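Local structure of putative NAD dependent dehydrogenase (Micromonospora echinospora, 6NOR) at residues Ala173-Gly178 with Trp253-Gly258. The protein binds NAD and is probably an NAD-dependent oxidoreductase of the GFO/IDH/MocA family that acts in gentamicin biosynthesis. Residues are numbered along the deposited sequence; the frame is centred on the assembly and turned at random.
Sequences AFRTSG and WACPGG
Cys255 packs against the base of the Arg175 side chain. Its CB lies 3.7 Å from Arg175 CB. Its SG, anti to the backbone N (chi1 -174°), lies alongside the arginine chain, 4.0 Å from Arg175 CD. The Arg175 chain runs on, extended from CG to NE, and its guanidinium leads away from residues 253-258 and forms salt bridges with Asp250 and with Glu264 of a second subunit. The hydrogen bond between the segments runs from Cys255 N to Thr176 O (3.0 Å). It is somewhat bent, and the N-H comes in from about 31° off the plane of the carbonyl. The Thr176 side chain runs alongside that of Trp253 in the same direction, with OG1 3.7 Å from Trp253 CD1. Thr176 OG1 also accepts a hydrogen bond from Gly178 N (2.7 Å), an ST turn. A valine in place of Thr176 would probably leave Gly178 N without this acceptor and the turn less firmly held. Gly178 CA packs obliquely against the indole, 3.8 Å from Trp253 CG, while Trp253 NE1 bonds to Asp197. The contact joins the end of strand 167-175 to the loop between its two sheet neighbours, strands 246-252 and 260-267, in the GFO/IDH/MocA C-terminal domain.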
loop_
_atom_site.group_PDB
_atom_site.type_symbol
_atom_site.label_atom_id
_atom_site.label_comp_id
_atom_site.label_asym_id
_atom_site.label_seq_id
_atom_site.Cartn_x
_atom_site.Cartn_y
_atom_site.Cartn_z
ATOM N N ALA A 173 13.077 1.338 -11.903
ATOM C CA ALA A 173 13.887 0.584 -10.978
ATOM C C ALA A 173 13.690 -0.895 -11.206
ATOM O O ALA A 173 12.565 -1.369 -11.311
ATOM C CB ALA A 173 13.542 0.964 -9.532
ATOM N N PHE A 174 14.779 -1.632 -11.314
ATOM C CA PHE A 174 14.638 -3.055 -11.594
ATOM C C PHE A 174 15.653 -3.837 -10.763
ATOM O O PHE A 174 16.857 -3.715 -10.934
ATOM C CB PHE A 174 14.743 -3.310 -13.112
ATOM C CG PHE A 174 14.320 -4.701 -13.550
ATOM C CD1 PHE A 174 13.915 -5.651 -12.641
ATOM C CD2 PHE A 174 14.153 -4.982 -14.881
ATOM C CE1 PHE A 174 13.500 -6.891 -13.040
ATOM C CE2 PHE A 174 13.714 -6.229 -15.300
ATOM C CZ PHE A 174 13.389 -7.189 -14.370
ATOM N N ARG A 175 15.132 -4.618 -9.827
ATOM C CA ARG A 175 15.959 -5.276 -8.833
ATOM C C ARG A 175 15.635 -6.737 -8.638
ATOM O O ARG A 175 14.478 -7.125 -8.542
ATOM C CB ARG A 175 15.846 -4.562 -7.502
ATOM C CG ARG A 175 16.468 -3.183 -7.538
ATOM C CD ARG A 175 15.945 -2.358 -6.418
ATOM N NE ARG A 175 16.457 -1.000 -6.452
ATOM C CZ ARG A 175 15.822 0.014 -5.892
ATOM N NH1 ARG A 175 14.666 -0.202 -5.289
ATOM N NH2 ARG A 175 16.335 1.230 -5.939
ATOM N N THR A 176 16.696 -7.533 -8.593
ATOM C CA THR A 176 16.622 -8.958 -8.388
ATOM C C THR A 176 17.720 -9.384 -7.439
ATOM O O THR A 176 18.579 -8.603 -7.081
ATOM C CB THR A 176 16.803 -9.752 -9.699
ATOM O OG1 THR A 176 18.204 -9.840 -9.995
ATOM C CG2 THR A 176 16.085 -9.106 -10.853
ATOM N N SER A 177 17.699 -10.644 -7.050
ATOM C CA SER A 177 18.803 -11.246 -6.315
ATOM C C SER A 177 19.826 -11.871 -7.274
ATOM O O SER A 177 20.642 -12.666 -6.869
ATOM C CB SER A 177 18.285 -12.315 -5.370
ATOM O OG SER A 177 17.554 -13.278 -6.113
ATOM N N GLY A 178 19.755 -11.536 -8.556
ATOM C CA GLY A 178 20.788 -11.937 -9.476
ATOM C C GLY A 178 20.469 -13.198 -10.241
ATOM O O GLY A 178 19.533 -13.899 -9.918
ATOM N N TRP A 253 21.532 -6.562 -8.975
ATOM C CA TRP A 253 21.517 -8.008 -8.795
ATOM C C TRP A 253 21.663 -8.397 -7.331
ATOM O O TRP A 253 21.693 -9.564 -7.004
ATOM C CB TRP A 253 22.653 -8.659 -9.563
ATOM C CG TRP A 253 22.439 -8.918 -11.018
ATOM C CD1 TRP A 253 21.278 -8.801 -11.739
ATOM C CD2 TRP A 253 23.435 -9.338 -11.933
ATOM N NE1 TRP A 253 21.496 -9.142 -13.043
ATOM C CE2 TRP A 253 22.817 -9.474 -13.193
ATOM C CE3 TRP A 253 24.793 -9.635 -11.809
ATOM C CZ2 TRP A 253 23.517 -9.893 -14.322
ATOM C CZ3 TRP A 253 25.489 -10.041 -12.936
ATOM C CH2 TRP A 253 24.850 -10.170 -14.170
ATOM N N ALA A 254 21.780 -7.418 -6.444
ATOM C CA ALA A 254 22.106 -7.744 -5.064
ATOM C C ALA A 254 20.980 -7.364 -4.124
ATOM O O ALA A 254 21.209 -7.103 -2.943
ATOM C CB ALA A 254 23.390 -7.061 -4.656
ATOM N N CYS A 255 19.761 -7.347 -4.651
ATOM C CA CYS A 255 18.604 -6.972 -3.856
ATOM C C CYS A 255 17.786 -8.187 -3.393
ATOM O O CYS A 255 17.268 -8.944 -4.206
ATOM C CB CYS A 255 17.724 -6.025 -4.664
ATOM S SG CYS A 255 16.332 -5.329 -3.748
ATOM N N PRO A 256 17.646 -8.365 -2.076
ATOM C CA PRO A 256 16.925 -9.510 -1.496
ATOM C C PRO A 256 15.402 -9.307 -1.451
ATOM O O PRO A 256 14.909 -8.203 -1.667
ATOM C CB PRO A 256 17.497 -9.575 -0.073
ATOM C CG PRO A 256 17.737 -8.147 0.265
ATOM C CD PRO A 256 18.066 -7.410 -1.037
ATOM N N GLY A 257 14.660 -10.370 -1.180
ATOM C CA GLY A 257 13.253 -10.231 -0.845
ATOM C C GLY A 257 12.263 -10.401 -1.974
ATOM O O GLY A 257 11.048 -10.390 -1.748
ATOM N N GLY A 258 12.771 -10.570 -3.189
ATOM C CA GLY A 258 11.927 -10.711 -4.364
ATOM C C GLY A 258 12.157 -9.627 -5.402
ATOM O O GLY A 258 12.484 -8.490 -5.084
#